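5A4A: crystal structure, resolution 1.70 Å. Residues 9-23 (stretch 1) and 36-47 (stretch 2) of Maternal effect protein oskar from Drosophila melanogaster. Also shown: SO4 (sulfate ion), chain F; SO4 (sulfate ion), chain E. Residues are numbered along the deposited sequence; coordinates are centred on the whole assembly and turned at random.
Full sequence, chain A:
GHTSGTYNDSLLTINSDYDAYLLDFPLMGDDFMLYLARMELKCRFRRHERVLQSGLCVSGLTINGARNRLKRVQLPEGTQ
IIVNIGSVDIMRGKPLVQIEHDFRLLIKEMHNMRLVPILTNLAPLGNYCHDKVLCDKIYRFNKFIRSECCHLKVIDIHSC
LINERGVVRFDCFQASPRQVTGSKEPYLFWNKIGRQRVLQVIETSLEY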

# COMPACT_ATOMS: atom_id res chain seq x y z
N ASP A 9 -5.77 4.90 21.45
CA ASP A 9 -4.43 5.50 21.65
C ASP A 9 -3.30 4.59 21.15
O ASP A 9 -2.23 5.06 20.72
CB ASP A 9 -4.22 5.83 23.13
CG ASP A 9 -2.88 6.50 23.39
OD1 ASP A 9 -2.73 7.67 23.01
OD2 ASP A 9 -1.99 5.86 23.99
N SER A 10 -3.54 3.28 21.18
CA SER A 10 -2.55 2.31 20.73
C SER A 10 -2.18 2.48 19.26
O SER A 10 -1.12 2.02 18.82
CB SER A 10 -3.04 0.89 20.98
OG SER A 10 -3.24 0.65 22.36
N LEU A 11 -3.05 3.13 18.49
CA LEU A 11 -2.79 3.33 17.07
C LEU A 11 -1.66 4.34 16.83
O LEU A 11 -1.06 4.38 15.76
CB LEU A 11 -4.07 3.79 16.35
CG LEU A 11 -5.20 2.75 16.24
CD1 LEU A 11 -6.46 3.41 15.70
CD2 LEU A 11 -4.78 1.58 15.35
N LEU A 12 -1.35 5.14 17.85
CA LEU A 12 -0.36 6.20 17.70
C LEU A 12 1.06 5.66 17.67
O LEU A 12 1.99 6.33 17.20
CB LEU A 12 -0.50 7.22 18.84
CG LEU A 12 -1.69 8.18 18.75
CD1 LEU A 12 -1.96 8.79 20.10
CD2 LEU A 12 -1.44 9.27 17.74
N THR A 13 1.23 4.45 18.17
CA THR A 13 2.56 3.87 18.31
C THR A 13 2.68 2.60 17.50
O THR A 13 1.83 1.72 17.60
CB THR A 13 2.88 3.55 19.77
OG1 THR A 13 2.84 4.76 20.54
CG2 THR A 13 4.26 2.91 19.90
N ILE A 14 3.72 2.51 16.68
CA ILE A 14 3.98 1.26 16.00
C ILE A 14 5.32 0.71 16.47
O ILE A 14 6.16 1.45 16.99
CB ILE A 14 3.90 1.41 14.47
CG1 ILE A 14 4.94 2.41 13.95
CG2 ILE A 14 2.49 1.85 14.06
CD1 ILE A 14 4.94 2.50 12.43
N ASN A 15 5.48 -0.59 16.31
CA ASN A 15 6.65 -1.29 16.84
C ASN A 15 6.97 -2.45 15.91
O ASN A 15 6.10 -3.26 15.60
CB ASN A 15 6.34 -1.80 18.24
CG ASN A 15 7.53 -2.43 18.94
OD1 ASN A 15 8.48 -2.89 18.30
ND2 ASN A 15 7.49 -2.45 20.26
N SER A 16 8.23 -2.54 15.49
CA SER A 16 8.64 -3.59 14.56
C SER A 16 8.51 -5.01 15.12
O SER A 16 8.56 -5.98 14.37
CB SER A 16 10.06 -3.34 14.05
OG SER A 16 11.01 -3.52 15.08
N ASP A 17 8.34 -5.14 16.43
CA ASP A 17 8.15 -6.46 17.04
C ASP A 17 6.85 -7.13 16.59
O ASP A 17 6.78 -8.36 16.53
CB ASP A 17 8.17 -6.38 18.57
CG ASP A 17 9.58 -6.19 19.12
OD1 ASP A 17 10.55 -6.43 18.38
OD2 ASP A 17 9.70 -5.81 20.30
N TYR A 18 5.84 -6.32 16.27
CA TYR A 18 4.50 -6.82 15.96
C TYR A 18 3.89 -6.21 14.70
O TYR A 18 3.05 -6.83 14.06
CB TYR A 18 3.55 -6.53 17.13
CG TYR A 18 4.04 -7.07 18.46
CD1 TYR A 18 3.98 -8.43 18.73
CD2 TYR A 18 4.57 -6.23 19.42
CE1 TYR A 18 4.43 -8.94 19.94
CE2 TYR A 18 5.02 -6.73 20.64
CZ TYR A 18 4.95 -8.08 20.88
OH TYR A 18 5.39 -8.59 22.08
N ASP A 19 4.29 -4.99 14.38
CA ASP A 19 3.69 -4.28 13.24
C ASP A 19 4.48 -4.48 11.94
O ASP A 19 5.64 -4.89 11.96
CB ASP A 19 3.54 -2.79 13.54
CG ASP A 19 2.59 -2.52 14.70
OD1 ASP A 19 1.49 -3.12 14.73
OD2 ASP A 19 2.95 -1.73 15.58
N ALA A 20 3.83 -4.20 10.82
CA ALA A 20 4.41 -4.48 9.51
C ALA A 20 5.62 -3.59 9.25
O ALA A 20 5.49 -2.38 9.18
CB ALA A 20 3.37 -4.27 8.41
N TYR A 21 6.79 -4.23 9.15
CA TYR A 21 8.05 -3.55 8.81
C TYR A 21 8.83 -4.36 7.77
O TYR A 21 8.77 -5.59 7.74
CB TYR A 21 8.93 -3.44 10.06
CG TYR A 21 8.72 -2.22 10.92
CD1 TYR A 21 7.55 -2.04 11.64
CD2 TYR A 21 9.72 -1.25 11.04
CE1 TYR A 21 7.37 -0.94 12.45
CE2 TYR A 21 9.55 -0.14 11.85
CZ TYR A 21 8.36 0.01 12.55
OH TYR A 21 8.16 1.10 13.36
N LEU A 22 9.60 -3.67 6.94
CA LEU A 22 10.46 -4.32 5.98
C LEU A 22 11.86 -3.72 6.19
O LEU A 22 12.05 -2.52 5.97
CB LEU A 22 9.92 -4.06 4.57
CG LEU A 22 10.35 -4.80 3.30
CD1 LEU A 22 9.30 -4.61 2.22
CD2 LEU A 22 11.65 -4.31 2.79
N LEU A 23 12.81 -4.53 6.66
CA LEU A 23 14.19 -4.08 6.88
C LEU A 23 14.30 -2.79 7.70
O LEU A 23 15.04 -1.87 7.34
CB LEU A 23 14.92 -3.90 5.55
CG LEU A 23 14.97 -5.11 4.62
CD1 LEU A 23 15.70 -4.77 3.34
CD2 LEU A 23 15.62 -6.31 5.32
S SO4 F . -2.52 -12.62 15.26
O1 SO4 F . -2.51 -13.96 14.71
O2 SO4 F . -3.79 -11.96 14.95
O3 SO4 F . -2.33 -12.69 16.70
O4 SO4 F . -1.43 -11.83 14.67
S SO4 E . -4.40 -2.48 19.38
O1 SO4 E . -5.22 -3.59 18.92
O2 SO4 E . -4.99 -1.89 20.58
O3 SO4 E . -3.05 -2.97 19.68
O4 SO4 E . -4.33 -1.45 18.36
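Stretch 2, residues 36-47: LARMELKCRFRR

Stretch 2 runs antiparallel to stretch 1. Leu41 CA lies 7.0 Å from Leu22 CA, Cys43 CA 5.2 Å from Ala20 CA and Arg44 CA 5.1 Å from Tyr18 CA, so the chains draw together toward Arg44. Residues 36-40 are helical, in a helix that begins earlier in the chain. Ala37 points its CB toward stretch 1 and packs on Ala20, with CB to CB at 3.8 Å. Arg38 points away. Arg38 NH1 donates to Cys43 O at 3.1 Å, within stretch 2, and its guanidinium also binds the chain F sulfate. Met39 and Glu40 make no contact with stretch 1.

Leu41 is the first residue to leave helical phi/psi. Its chi1 is m and chi2 is t. Leu41 CD1 lies 3.4 Å from Tyr21 O and 4.1 Å from Leu22 CB. Lys42 has positive phi (60°), and its side-chain end leads away. Water 1 donates to both Lys42 O (2.7 Å) and Asp17 O (2.9 Å), bridging the stretches. From Cys43 to Arg46 the backbone is extended. Cys43 points toward Ala20, its CB 4.0 Å from Ala20 CA.

Arg44 N donates to Tyr18 O at 2.8 Å, the one direct backbone-to-backbone hydrogen bond across the contact. Arg44 CG sits at the edge of the Tyr18 ring, 4.1 Å from Tyr18 CD1. Phe45 points away, and its N donates to O4 of the chain F sulfate at 2.9 Å.

Arg46 has the largest area covered by stretch 1. Its CB points sideways, but the guanidinium reaches in. Arg46 NE meets Asp19 OD1 and Arg46 NH2 meets Asp19 OD2, both at 2.9 Å, in a two-pronged salt bridge. Arg46 NH2 also donates to Thr13 O (2.9 Å), and Arg46 NH1 to Ser10 O (3.0 Å). One side chain thus ties together three separate points of stretch 1. Arg47 is out of reach.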

# COMPACT_ATOMS: atom_id res chain seq x y z
N LEU A 36 1.45 -9.50 2.33
CA LEU A 36 2.88 -9.68 2.13
C LEU A 36 3.58 -9.75 3.48
O LEU A 36 4.39 -10.64 3.72
CB LEU A 36 3.47 -8.55 1.29
CG LEU A 36 4.97 -8.71 1.04
CD1 LEU A 36 5.20 -10.00 0.29
CD2 LEU A 36 5.54 -7.55 0.25
N ALA A 37 3.27 -8.80 4.36
CA ALA A 37 3.92 -8.75 5.67
C ALA A 37 3.54 -9.92 6.56
O ALA A 37 4.37 -10.42 7.33
CB ALA A 37 3.62 -7.42 6.35
N ARG A 38 2.29 -10.37 6.46
CA ARG A 38 1.82 -11.48 7.28
C ARG A 38 2.54 -12.76 6.87
O ARG A 38 2.98 -13.55 7.71
CB ARG A 38 0.31 -11.67 7.10
CG ARG A 38 -0.27 -12.85 7.86
CD ARG A 38 -0.09 -12.69 9.36
NE ARG A 38 -1.00 -13.58 10.08
CZ ARG A 38 -1.19 -13.56 11.39
NH1 ARG A 38 -0.52 -12.69 12.13
NH2 ARG A 38 -2.06 -14.40 11.96
N MET A 39 2.70 -12.94 5.57
CA MET A 39 3.28 -14.17 5.06
C MET A 39 4.81 -14.21 5.04
O MET A 39 5.40 -15.29 5.19
CB MET A 39 2.74 -14.47 3.66
CG MET A 39 1.23 -14.61 3.61
SD MET A 39 0.57 -15.90 4.69
CE MET A 39 1.22 -17.34 3.88
N GLU A 40 5.44 -13.05 4.86
CA GLU A 40 6.87 -13.01 4.62
C GLU A 40 7.64 -12.28 5.71
O GLU A 40 8.84 -12.48 5.86
CB GLU A 40 7.16 -12.35 3.27
CG GLU A 40 6.39 -12.94 2.10
CD GLU A 40 6.69 -14.41 1.89
OE1 GLU A 40 7.83 -14.83 2.16
OE2 GLU A 40 5.78 -15.14 1.45
N LEU A 41 6.95 -11.43 6.49
CA LEU A 41 7.65 -10.54 7.42
C LEU A 41 7.22 -10.68 8.89
O LEU A 41 7.51 -9.81 9.71
CB LEU A 41 7.52 -9.08 6.96
CG LEU A 41 8.05 -8.79 5.56
CD1 LEU A 41 7.59 -7.41 5.08
CD2 LEU A 41 9.58 -8.86 5.54
N LYS A 42 6.52 -11.78 9.21
CA LYS A 42 6.18 -12.13 10.59
C LYS A 42 5.34 -11.09 11.33
O LYS A 42 5.40 -10.99 12.55
CB LYS A 42 7.45 -12.42 11.40
CG LYS A 42 8.27 -13.57 10.84
CD LYS A 42 9.50 -13.83 11.70
CE LYS A 42 10.15 -15.15 11.33
NZ LYS A 42 11.45 -15.35 12.03
N CYS A 43 4.53 -10.33 10.61
CA CYS A 43 3.72 -9.32 11.28
C CYS A 43 2.54 -9.95 12.02
O CYS A 43 2.13 -11.07 11.72
CB CYS A 43 3.26 -8.21 10.32
SG CYS A 43 1.78 -8.55 9.35
N ARG A 44 2.01 -9.21 13.00
CA ARG A 44 0.86 -9.64 13.79
C ARG A 44 -0.27 -8.64 13.57
O ARG A 44 -0.02 -7.48 13.27
CB ARG A 44 1.23 -9.65 15.27
CG ARG A 44 2.42 -10.55 15.61
CD ARG A 44 2.07 -12.01 15.43
NE ARG A 44 0.97 -12.40 16.31
CZ ARG A 44 1.10 -12.67 17.60
NH1 ARG A 44 2.29 -12.61 18.18
NH2 ARG A 44 0.04 -13.00 18.32
N PHE A 45 -1.51 -9.08 13.73
CA PHE A 45 -2.64 -8.18 13.51
C PHE A 45 -3.01 -7.49 14.82
O PHE A 45 -2.85 -8.07 15.88
CB PHE A 45 -3.85 -8.95 12.96
CG PHE A 45 -3.61 -9.60 11.62
CD1 PHE A 45 -3.08 -8.87 10.56
CD2 PHE A 45 -3.89 -10.95 11.43
CE1 PHE A 45 -2.85 -9.47 9.33
CE2 PHE A 45 -3.67 -11.55 10.19
CZ PHE A 45 -3.14 -10.81 9.14
N ARG A 46 -3.49 -6.25 14.74
CA ARG A 46 -3.91 -5.53 15.94
C ARG A 46 -5.16 -6.18 16.51
O ARG A 46 -6.16 -6.35 15.80
CB ARG A 46 -4.20 -4.08 15.63
CG ARG A 46 -2.95 -3.27 15.26
CD ARG A 46 -2.04 -3.18 16.47
NE ARG A 46 -0.84 -2.38 16.23
CZ ARG A 46 -0.70 -1.12 16.65
NH1 ARG A 46 -1.68 -0.54 17.32
NH2 ARG A 46 0.43 -0.46 16.40
N ARG A 47 -5.14 -6.53 17.80
CA ARG A 47 -6.24 -7.36 18.30
C ARG A 47 -7.56 -6.62 18.56
O ARG A 47 -8.61 -7.24 18.58
CB ARG A 47 -5.80 -8.22 19.50
CG ARG A 47 -5.03 -7.52 20.59
CD ARG A 47 -4.21 -8.54 21.42
NE ARG A 47 -2.82 -8.68 20.97
O HOH W 1 5.65 -10.67 15.22
O HOH W 2 0.12 -5.51 15.16
O HOH W 3 6.58 -7.12 9.95